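CHAD domain protein (Streptomyces chartreusis, PDB 6RN5) binds copper ions and, as a phosin, probably polyphosphate, on an all-helical CHAD-domain fold. Local coordinates at residues A[62-65]-A[66-70]; A[100-103]-A[104-108]; A[18-21]-A[22-25]; A[231-234]-A[235-239]; A[92-95]-A[96-100]. One frame throughout, in Å; residues are numbered along the deposited sequence.

Interaction 1 (A[62-65]-A[66-70]). With SO4 (sulfate ion), chain G; SO4 (sulfate ion), chain I.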
# COMPACT_ATOMS: atom_id res chain seq x y z
N LEU A 62 -25.25 -27.88 4.08
CA LEU A 62 -24.89 -28.87 3.06
C LEU A 62 -23.41 -28.76 2.71
O LEU A 62 -22.74 -29.78 2.54
CB LEU A 62 -25.72 -28.69 1.80
CG LEU A 62 -27.13 -29.19 1.81
CD1 LEU A 62 -27.81 -28.63 0.58
CD2 LEU A 62 -27.23 -30.73 1.82
N ARG A 63 -22.89 -27.53 2.57
CA ARG A 63 -21.46 -27.35 2.31
C ARG A 63 -20.55 -27.87 3.42
O ARG A 63 -19.53 -28.53 3.16
CB ARG A 63 -21.07 -25.87 2.11
CG ARG A 63 -21.68 -25.20 0.92
CD ARG A 63 -20.91 -23.93 0.56
NE ARG A 63 -20.95 -22.82 1.52
CZ ARG A 63 -21.98 -21.99 1.68
NH1 ARG A 63 -23.12 -22.14 1.02
NH2 ARG A 63 -21.88 -21.00 2.55
N ARG A 64 -20.91 -27.51 4.64
CA ARG A 64 -20.11 -27.82 5.80
C ARG A 64 -20.02 -29.30 6.00
O ARG A 64 -18.96 -29.77 6.42
CB ARG A 64 -20.66 -27.14 7.05
CG ARG A 64 -20.51 -25.63 6.99
CD ARG A 64 -20.95 -24.94 8.25
NE ARG A 64 -19.93 -25.11 9.28
CZ ARG A 64 -20.12 -25.67 10.48
NH1 ARG A 64 -21.31 -26.10 10.89
NH2 ARG A 64 -19.12 -25.76 11.31
N SER A 65 -21.10 -30.04 5.70
CA SER A 65 -21.10 -31.47 5.90
C SER A 65 -20.45 -32.20 4.72
O SER A 65 -19.71 -33.13 4.93
CB SER A 65 -22.51 -31.99 6.18
OG SER A 65 -23.41 -31.67 5.12
N ALA A 66 -20.76 -31.78 3.50
CA ALA A 66 -20.13 -32.34 2.32
C ALA A 66 -18.62 -32.26 2.42
O ALA A 66 -17.93 -33.22 2.13
CB ALA A 66 -20.59 -31.63 1.07
N ARG A 67 -18.13 -31.10 2.82
CA ARG A 67 -16.70 -30.88 2.95
C ARG A 67 -16.09 -31.79 4.02
O ARG A 67 -14.95 -32.24 3.91
CB ARG A 67 -16.42 -29.46 3.42
CG ARG A 67 -16.56 -28.39 2.39
CD ARG A 67 -15.82 -27.15 2.89
NE ARG A 67 -16.26 -26.64 4.20
CZ ARG A 67 -16.93 -25.49 4.35
NH1 ARG A 67 -17.26 -25.04 5.53
NH2 ARG A 67 -17.29 -24.77 3.28
N ARG A 68 -16.81 -31.96 5.12
CA ARG A 68 -16.30 -32.90 6.13
C ARG A 68 -16.24 -34.35 5.66
O ARG A 68 -15.36 -35.08 6.07
CB ARG A 68 -17.08 -32.82 7.42
CG ARG A 68 -16.77 -31.58 8.19
CD ARG A 68 -17.85 -31.24 9.22
NE ARG A 68 -17.30 -30.29 10.16
CZ ARG A 68 -17.20 -28.99 9.96
NH1 ARG A 68 -17.65 -28.44 8.84
NH2 ARG A 68 -16.67 -28.22 10.89
N ILE A 69 -17.21 -34.77 4.88
CA ILE A 69 -17.25 -36.15 4.44
C ILE A 69 -16.09 -36.35 3.44
O ILE A 69 -15.33 -37.33 3.52
CB ILE A 69 -18.60 -36.45 3.81
CG1 ILE A 69 -19.68 -36.39 4.89
CG2 ILE A 69 -18.61 -37.79 3.16
CD1 ILE A 69 -21.11 -36.49 4.36
N SER A 70 -15.94 -35.38 2.55
CA SER A 70 -14.95 -35.45 1.53
C SER A 70 -13.55 -35.48 2.17
O SER A 70 -12.70 -36.30 1.80
CB SER A 70 -15.14 -34.27 0.56
OG SER A 70 -14.39 -34.50 -0.59
S SO4 G . -15.88 -24.97 9.08
O1 SO4 G . -16.89 -25.68 8.31
O2 SO4 G . -16.12 -25.29 10.50
O3 SO4 G . -15.98 -23.52 8.88
O4 SO4 G . -14.55 -25.39 8.57
S SO4 I . -18.62 -21.43 4.30
O1 SO4 I . -18.88 -22.41 3.23
O2 SO4 I . -18.59 -22.15 5.62
O3 SO4 I . -19.72 -20.47 4.40
O4 SO4 I . -17.35 -20.78 4.08
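Leu62 O accepts a hydrogen bond from Ala66 N at 3.0 Å, a regular bond of helix 56-75, while the Leu62 side chain faces Phe35 and Leu99. Arg63 shares a sulfate ion (chain I) with Arg67. The Arg63 chain, bent at chi3 (-66°), turns its guanidinium edge to the anion: NE gives a nearly straight 2.7 Å bond to sulfate O1, and NH2 takes O3. Arg67 bridges two anions: its NH2 meets the same sulfate O1 at 2.8 Å, its NH1 both O2 there and O1 of the chain G sulfate. A row of arginines on one helix face, gripping anions that probably come from the crystallisation liquor, is consistent with the polyphosphate binding of a CHAD domain. Arg64 NH2 donates to O2 of the chain G sulfate at 3.1 Å, and Arg64 NE joins Arg68 NH1 on O1. Arg68 lies alongside Arg64, the guanidinium planes 63° apart, its NH1 over a face of the Arg64 group. That NH1 also donates to Arg64 O at 3.1 Å from above the carbonyl plane, while Arg68 NH2 donates to sulfate O2 and meets Glu292 in a salt bridge. Ser65 O accepts Ile69 N at 3.0 Å; Ser65 OG bonds back to Ala61 O.

Interaction 2 (A[100-103]-A[104-108]); sequences AMEH and AYTAR
Met101 lays its terminal methyl over one face of the Tyr105 ring, one turn further along helix 82-120. Bends at chi2 and chi3 curl the thioether forward along the helix, bringing CE to 3.7 Å from the centroid of the Tyr105 ring, a CH-pi contact 30° off the ring normal. The sulfur stands more obliquely: Met101 SD is 4.8 Å from the same centroid, which makes this a Met-aromatic contact as well. The methyl leans toward one side of the ring, with CE 3.3 Å from Tyr105 CE2, and its other flank meets Ala104 CB at 3.9 Å. A serine in place of Tyr105 would probably leave the Met101 methyl without the flat surface it rests on and free to swing about chi3.

Glu102 and Thr106 are joined differently. Glu102 O is gripped twice, by Thr106 N at 3.0 Å within the carbonyl plane and by Thr106 OG1, also at 3.0 Å, from well above it. The Glu102 carboxylate reaches across to helix 170-198, where its OE1 is hydrogen-bonded to His191. The His103 imidazole slants past Ala107, CE1 to CB 4.4 Å.

Around this stretch, helix 170-198 receives Met101 on Ala190 and Tyr105 on Leu183 and Ala186, helix 305-331 meets Arg108 through Glu322 and Ala326, and Arg63 of helix 56-75 touches Ala100 and His103.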
# COMPACT_ATOMS: atom_id res chain seq x y z
N ALA A 100 -21.01 -23.30 -3.10
CA ALA A 100 -20.22 -22.18 -2.54
C ALA A 100 -20.31 -20.89 -3.40
O ALA A 100 -20.22 -19.77 -2.87
CB ALA A 100 -18.76 -22.62 -2.37
N MET A 101 -20.53 -21.05 -4.70
CA MET A 101 -20.29 -19.97 -5.66
C MET A 101 -21.11 -18.71 -5.42
O MET A 101 -20.56 -17.60 -5.35
CB MET A 101 -20.45 -20.48 -7.07
CG MET A 101 -19.16 -21.14 -7.56
SD MET A 101 -17.85 -20.02 -8.20
CE MET A 101 -17.82 -18.59 -7.10
N GLU A 102 -22.40 -18.87 -5.24
CA GLU A 102 -23.23 -17.69 -5.03
C GLU A 102 -22.66 -16.83 -3.90
O GLU A 102 -22.40 -15.64 -4.07
CB GLU A 102 -24.68 -18.07 -4.76
CG GLU A 102 -25.56 -16.86 -4.53
CD GLU A 102 -27.00 -17.20 -4.22
OE1 GLU A 102 -27.37 -18.41 -4.17
OE2 GLU A 102 -27.75 -16.23 -4.03
N HIS A 103 -22.46 -17.45 -2.75
CA HIS A 103 -21.92 -16.80 -1.54
C HIS A 103 -20.53 -16.15 -1.77
O HIS A 103 -20.29 -15.06 -1.34
CB HIS A 103 -21.86 -17.85 -0.38
CG HIS A 103 -20.88 -17.52 0.70
ND1 HIS A 103 -21.15 -16.60 1.70
CD2 HIS A 103 -19.62 -17.98 0.93
CE1 HIS A 103 -20.10 -16.51 2.50
NE2 HIS A 103 -19.16 -17.34 2.06
N ALA A 104 -19.62 -16.84 -2.46
CA ALA A 104 -18.33 -16.27 -2.72
C ALA A 104 -18.46 -14.92 -3.47
O ALA A 104 -17.78 -13.94 -3.16
CB ALA A 104 -17.45 -17.30 -3.49
N TYR A 105 -19.32 -14.88 -4.48
CA TYR A 105 -19.54 -13.65 -5.25
C TYR A 105 -20.18 -12.57 -4.40
O TYR A 105 -19.75 -11.38 -4.46
CB TYR A 105 -20.38 -13.88 -6.51
CG TYR A 105 -19.63 -14.64 -7.58
CD1 TYR A 105 -18.44 -14.17 -8.09
CD2 TYR A 105 -20.14 -15.83 -8.10
CE1 TYR A 105 -17.76 -14.87 -9.08
CE2 TYR A 105 -19.46 -16.53 -9.08
CZ TYR A 105 -18.28 -16.05 -9.55
OH TYR A 105 -17.62 -16.72 -10.54
N THR A 106 -21.10 -12.98 -3.54
CA THR A 106 -21.75 -12.02 -2.60
C THR A 106 -20.76 -11.43 -1.62
O THR A 106 -20.76 -10.24 -1.40
CB THR A 106 -22.86 -12.71 -1.80
OG1 THR A 106 -23.74 -13.39 -2.70
CG2 THR A 106 -23.63 -11.69 -0.96
N ALA A 107 -19.90 -12.26 -1.04
CA ALA A 107 -18.94 -11.73 -0.06
C ALA A 107 -17.85 -10.88 -0.75
O ALA A 107 -17.40 -9.86 -0.22
CB ALA A 107 -18.30 -12.87 0.72
N ARG A 108 -17.43 -11.31 -1.94
CA ARG A 108 -16.44 -10.54 -2.69
C ARG A 108 -16.94 -9.11 -3.01
O ARG A 108 -16.21 -8.15 -2.89
CB ARG A 108 -16.10 -11.32 -3.94
CG ARG A 108 -15.01 -10.74 -4.77
CD ARG A 108 -14.62 -11.77 -5.80
NE ARG A 108 -14.27 -13.00 -5.11
CZ ARG A 108 -14.54 -14.24 -5.55
NH1 ARG A 108 -15.15 -14.44 -6.70
NH2 ARG A 108 -14.16 -15.27 -4.82

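Interaction 3 (A[18-21]-A[22-25]); sequences SPTG and DTLA
Two threonine torsions set up this helix start: Thr20 carries OG1 between its own backbone N and carbonyl carbon (chi1 64°), while Thr23 turns OG1 back toward the loop, opposite its carbonyl carbon (chi1 -46°). The pair forms a capping box, a motif that closes the first turn of a helix, with Thr20 as the N-cap of helix 21-42. In the half that runs backward, Thr20 N donates to Thr23 OG1 at 3.1 Å, with an N-H...O angle of 157°. In the forward half Thr20 OG1 takes a weak bond of 3.3 Å from Asp22 N, one residue before the usual partner, Thr23.

The Thr20 carbonyl opens the helical hydrogen bonding. Its O accepts Leu24 N at 3.0 Å within the carbonyl plane and, weakly, Thr23 N, the latter from a bent angle. Gly21 O follows with Ala25 N at 2.9 Å, and the helical pattern is then established. Pro19 comes close behind the box, its CA 3.4 Å from Thr23 OG1. The exposed Asp22 carboxylate sits in this first turn, where a negative charge would probably suit the positive end of the helix dipole.

On the loop side Pro19 is backbone hydrogen-bonded to Leu228 and touches Arg229 of helix 229-244, with Thr20 OG1 also weakly bonded to Ala224 O; on the helix side, Leu24 packs on Phe76 and Ala25 on Val217.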
# COMPACT_ATOMS: atom_id res chain seq x y z
N SER A 18 -10.32 -44.83 23.29
CA SER A 18 -9.38 -44.33 22.24
C SER A 18 -9.87 -44.65 20.80
O SER A 18 -10.31 -45.76 20.50
CB SER A 18 -7.97 -44.89 22.44
OG SER A 18 -7.89 -46.19 21.89
N PRO A 19 -9.76 -43.69 19.88
CA PRO A 19 -10.50 -43.71 18.61
C PRO A 19 -10.14 -44.85 17.66
O PRO A 19 -8.96 -45.09 17.37
CB PRO A 19 -10.09 -42.39 17.97
CG PRO A 19 -8.73 -42.11 18.53
CD PRO A 19 -8.82 -42.55 19.96
N THR A 20 -11.17 -45.52 17.13
CA THR A 20 -10.98 -46.57 16.12
C THR A 20 -11.86 -46.38 14.86
O THR A 20 -12.58 -45.37 14.72
CB THR A 20 -11.29 -47.94 16.73
OG1 THR A 20 -12.67 -47.98 17.08
CG2 THR A 20 -10.44 -48.18 17.98
N GLY A 21 -11.78 -47.36 13.96
CA GLY A 21 -12.73 -47.47 12.85
C GLY A 21 -14.17 -47.15 13.23
O GLY A 21 -14.92 -46.54 12.45
N ASP A 22 -14.59 -47.57 14.40
CA ASP A 22 -15.99 -47.38 14.78
C ASP A 22 -16.27 -45.94 15.12
O ASP A 22 -17.37 -45.48 14.90
CB ASP A 22 -16.38 -48.30 15.92
CG ASP A 22 -16.29 -49.77 15.52
OD1 ASP A 22 -16.30 -50.08 14.30
OD2 ASP A 22 -16.18 -50.61 16.44
N THR A 23 -15.27 -45.24 15.66
CA THR A 23 -15.36 -43.81 15.89
C THR A 23 -15.50 -43.10 14.55
O THR A 23 -16.33 -42.19 14.41
CB THR A 23 -14.12 -43.25 16.62
OG1 THR A 23 -13.81 -44.09 17.72
CG2 THR A 23 -14.37 -41.81 17.17
N LEU A 24 -14.69 -43.53 13.59
CA LEU A 24 -14.70 -42.98 12.24
C LEU A 24 -16.08 -43.17 11.60
O LEU A 24 -16.57 -42.25 10.97
CB LEU A 24 -13.66 -43.67 11.37
CG LEU A 24 -13.70 -43.48 9.86
CD1 LEU A 24 -13.52 -42.01 9.53
CD2 LEU A 24 -12.58 -44.31 9.22
N ALA A 25 -16.67 -44.37 11.72
CA ALA A 25 -17.98 -44.66 11.18
C ALA A 25 -19.03 -43.76 11.83
O ALA A 25 -19.92 -43.27 11.14
CB ALA A 25 -18.36 -46.11 11.41

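Interaction 4 (A[231-234]-A[235-239])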
# COMPACT_ATOMS: atom_id res chain seq x y z
N LEU A 231 -3.35 -41.91 11.51
CA LEU A 231 -3.89 -41.24 10.30
C LEU A 231 -4.08 -39.74 10.46
O LEU A 231 -3.75 -39.00 9.57
CB LEU A 231 -5.20 -41.89 9.86
CG LEU A 231 -5.01 -43.38 9.54
CD1 LEU A 231 -6.30 -44.06 9.11
CD2 LEU A 231 -3.94 -43.52 8.45
N ALA A 232 -4.62 -39.33 11.59
CA ALA A 232 -4.74 -37.93 11.95
C ALA A 232 -3.39 -37.25 12.01
O ALA A 232 -3.25 -36.13 11.53
CB ALA A 232 -5.44 -37.77 13.28
N THR A 233 -2.42 -37.93 12.61
CA THR A 233 -1.03 -37.45 12.69
C THR A 233 -0.41 -37.25 11.35
O THR A 233 0.29 -36.25 11.10
CB THR A 233 -0.15 -38.44 13.52
OG1 THR A 233 -0.64 -38.47 14.84
CG2 THR A 233 1.26 -38.04 13.60
N ALA A 234 -0.64 -38.21 10.47
CA ALA A 234 -0.18 -38.04 9.09
C ALA A 234 -0.71 -36.71 8.44
O ALA A 234 -0.01 -36.03 7.66
CB ALA A 234 -0.61 -39.26 8.27
N ALA A 235 -1.98 -36.39 8.70
CA ALA A 235 -2.58 -35.19 8.13
C ALA A 235 -1.93 -34.00 8.76
O ALA A 235 -1.62 -33.00 8.08
CB ALA A 235 -4.13 -35.15 8.35
N LYS A 236 -1.73 -34.07 10.06
CA LYS A 236 -1.02 -32.98 10.73
C LYS A 236 0.37 -32.78 10.12
O LYS A 236 0.79 -31.65 9.86
CB LYS A 236 -0.87 -33.27 12.19
CG LYS A 236 -0.11 -32.16 12.89
CD LYS A 236 -0.25 -32.24 14.40
CE LYS A 236 0.14 -30.92 15.06
NZ LYS A 236 0.55 -31.16 16.48
N ASP A 237 1.09 -33.89 9.90
CA ASP A 237 2.40 -33.79 9.27
C ASP A 237 2.35 -33.16 7.92
O ASP A 237 3.20 -32.30 7.60
CB ASP A 237 3.09 -35.13 9.13
CG ASP A 237 3.43 -35.76 10.48
OD1 ASP A 237 3.40 -35.11 11.57
OD2 ASP A 237 3.66 -36.97 10.45
N ARG A 238 1.40 -33.58 7.09
CA ARG A 238 1.31 -32.94 5.75
C ARG A 238 1.15 -31.41 5.85
O ARG A 238 1.82 -30.64 5.11
CB ARG A 238 0.21 -33.58 4.93
CG ARG A 238 0.55 -34.96 4.49
CD ARG A 238 -0.53 -35.53 3.63
NE ARG A 238 -1.81 -35.83 4.28
CZ ARG A 238 -2.14 -37.02 4.82
NH1 ARG A 238 -1.24 -38.01 4.89
NH2 ARG A 238 -3.36 -37.24 5.31
N LEU A 239 0.36 -30.96 6.82
CA LEU A 239 0.18 -29.52 7.07
C LEU A 239 1.52 -28.85 7.54
O LEU A 239 2.00 -27.88 6.97
CB LEU A 239 -0.92 -29.34 8.14
CG LEU A 239 -1.04 -27.93 8.74
CD1 LEU A 239 -1.35 -26.94 7.60
CD2 LEU A 239 -2.11 -27.85 9.83
O HOH W 1 -4.10 -39.48 6.90
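Ala232 O to Lys236 N (3.0 Å), Thr233 O to Asp237 N and Ala234 O to Arg238 N are successive i to i+4 bonds of a regular alpha-helix, here an outward-facing part of helix 229-244 in the all-helical CHAD fold. Against this even ladder the side chains make light contacts. Thr233 and Asp237 run side by side in the same direction, with the Thr233 methyl CG2 4.1 Å from Asp237 OD2. The methyl faces the acid because the Thr233 hydroxyl is turned the other way: with chi1 at -64°, OG1 lies beside its own backbone N and bonds to Arg229 O. Asp237 OD1 also approaches Thr233 O to 3.3 Å, an encounter of two acceptors that gives no bond and is likely to be mildly unfavourable.

Lys236 stretches out fully, only its CB keeping close to Thr233 O. On another side of the helix Arg238 folds back over the preceding turn. Bent at chi3 (-69°), it sets one face of its guanidinium above Ala234 O, offset toward the rim, while NH1 comes to 3.7 Å from Ala234 CB.

Helix 274-295 lies along the inner side, where Ala232 touches Val294 and Leu239 packs on Leu284 and His287. A water completes the contact: it lies in the plane of the Arg238 guanidinium, accepting from NH2 at 2.8 Å, and donates to Leu231 O at 2.7 Å.

Interaction 5 (A[92-95]-A[96-100])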
# COMPACT_ATOMS: atom_id res chain seq x y z
N LEU A 92 -18.77 -35.19 -4.19
CA LEU A 92 -18.89 -34.31 -3.05
C LEU A 92 -18.22 -32.95 -3.27
O LEU A 92 -18.74 -31.93 -2.83
CB LEU A 92 -18.28 -34.97 -1.83
CG LEU A 92 -19.09 -36.15 -1.27
CD1 LEU A 92 -18.25 -36.97 -0.30
CD2 LEU A 92 -20.38 -35.64 -0.62
N ALA A 93 -17.06 -32.96 -3.92
CA ALA A 93 -16.37 -31.71 -4.25
C ALA A 93 -17.21 -30.88 -5.24
O ALA A 93 -17.38 -29.64 -5.08
CB ALA A 93 -15.01 -32.02 -4.87
N TRP A 94 -17.74 -31.55 -6.26
CA TRP A 94 -18.66 -30.89 -7.16
C TRP A 94 -19.83 -30.27 -6.35
O TRP A 94 -20.21 -29.14 -6.57
CB TRP A 94 -19.13 -31.84 -8.26
CG TRP A 94 -20.23 -31.24 -9.08
CD1 TRP A 94 -20.11 -30.25 -10.01
CD2 TRP A 94 -21.63 -31.56 -9.01
NE1 TRP A 94 -21.35 -29.92 -10.51
CE2 TRP A 94 -22.30 -30.72 -9.93
CE3 TRP A 94 -22.38 -32.47 -8.26
CZ2 TRP A 94 -23.69 -30.78 -10.11
CZ3 TRP A 94 -23.75 -32.52 -8.44
CH2 TRP A 94 -24.39 -31.69 -9.36
N VAL A 95 -20.36 -30.97 -5.37
CA VAL A 95 -21.49 -30.42 -4.64
C VAL A 95 -21.08 -29.18 -3.84
O VAL A 95 -21.80 -28.16 -3.84
CB VAL A 95 -22.10 -31.45 -3.66
CG1 VAL A 95 -23.07 -30.77 -2.70
CG2 VAL A 95 -22.78 -32.60 -4.41
N SER A 96 -20.02 -29.30 -3.04
CA SER A 96 -19.69 -28.21 -2.11
C SER A 96 -19.24 -26.95 -2.89
O SER A 96 -19.59 -25.84 -2.51
CB SER A 96 -18.64 -28.65 -1.09
OG SER A 96 -17.47 -28.93 -1.78
N GLY A 97 -18.51 -27.15 -3.98
CA GLY A 97 -18.09 -26.04 -4.88
C GLY A 97 -19.26 -25.34 -5.59
O GLY A 97 -19.33 -24.12 -5.65
N THR A 98 -20.22 -26.13 -6.09
CA THR A 98 -21.37 -25.58 -6.76
C THR A 98 -22.17 -24.74 -5.81
O THR A 98 -22.55 -23.60 -6.12
CB THR A 98 -22.28 -26.66 -7.28
OG1 THR A 98 -21.58 -27.39 -8.29
CG2 THR A 98 -23.56 -26.04 -7.83
N LEU A 99 -22.39 -25.29 -4.62
CA LEU A 99 -23.09 -24.57 -3.54
C LEU A 99 -22.32 -23.37 -2.92
O LEU A 99 -22.93 -22.52 -2.29
CB LEU A 99 -23.50 -25.56 -2.46
CG LEU A 99 -24.53 -26.63 -2.86
CD1 LEU A 99 -24.99 -27.34 -1.61
CD2 LEU A 99 -25.73 -26.06 -3.55
N ALA A 100 -21.01 -23.30 -3.10
CA ALA A 100 -20.22 -22.18 -2.54
C ALA A 100 -20.31 -20.89 -3.40
O ALA A 100 -20.22 -19.77 -2.87
CB ALA A 100 -18.76 -22.62 -2.37
O HOH W 2 -16.38 -31.31 -0.63
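Trp94 and Thr98 stand one turn apart on helix 82-120, the longest helix of this all-helical CHAD protein, and show how a threonine can bond back to its own helix. Trp94 O accepts twice, from Thr98 N at 3.0 Å and from Thr98 OG1 at 2.8 Å, the two donors arriving from opposite faces of the carbonyl plane. The hydroxyl can do this because chi1 of -65° keeps OG1 beside the backbone N. The same oxygen rests over one face of the Trp94 indole, offset to the rim near NE1, a packing contact and not a bond. A valine at Thr98 would probably leave Trp94 O with the amide alone and set a methyl against the indole in place of the hydroxyl. Arg202 makes a cation-pi contact with the indole.

On the buried side Val95 and Leu99 lie alongside each other, pointing the same way, Val95 CG1 4.1 Å from Leu99 CD1. They face different helices: Val95 meets Phe203 and Ile206, and Leu99 meets Met198 and Arg63. Ser96 (chi1 64°) turns OG back toward the preceding turn, where a water lies 2.9 Å from Ser96 OG and donates a weak bond of 3.3 Å to Leu92 O.

Overall arrangement
All five contacts are local, and their chemistry follows their place in the fold. Interactions 2 and 5 share helix 82-120 and meet at Ala100; interaction 1, on helix 56-75, packs against both, with Arg63 CD 3.6 Å from Ala100 CA. Interaction 1 is largely buried yet rich in charge, its arginines turned to bound anions. Interaction 5 is partly buried and mixes aliphatic packing with a doubly used carbonyl, a feature that recurs in interaction 2, where a thioether and a phenol meet nearer the surface. Interactions 3 and 4 lie farther from the chain's centre, about 17 Å apart between centres: one starts a helix by capping, the other is an exposed run of helix where an arginine folds back over its own backbone.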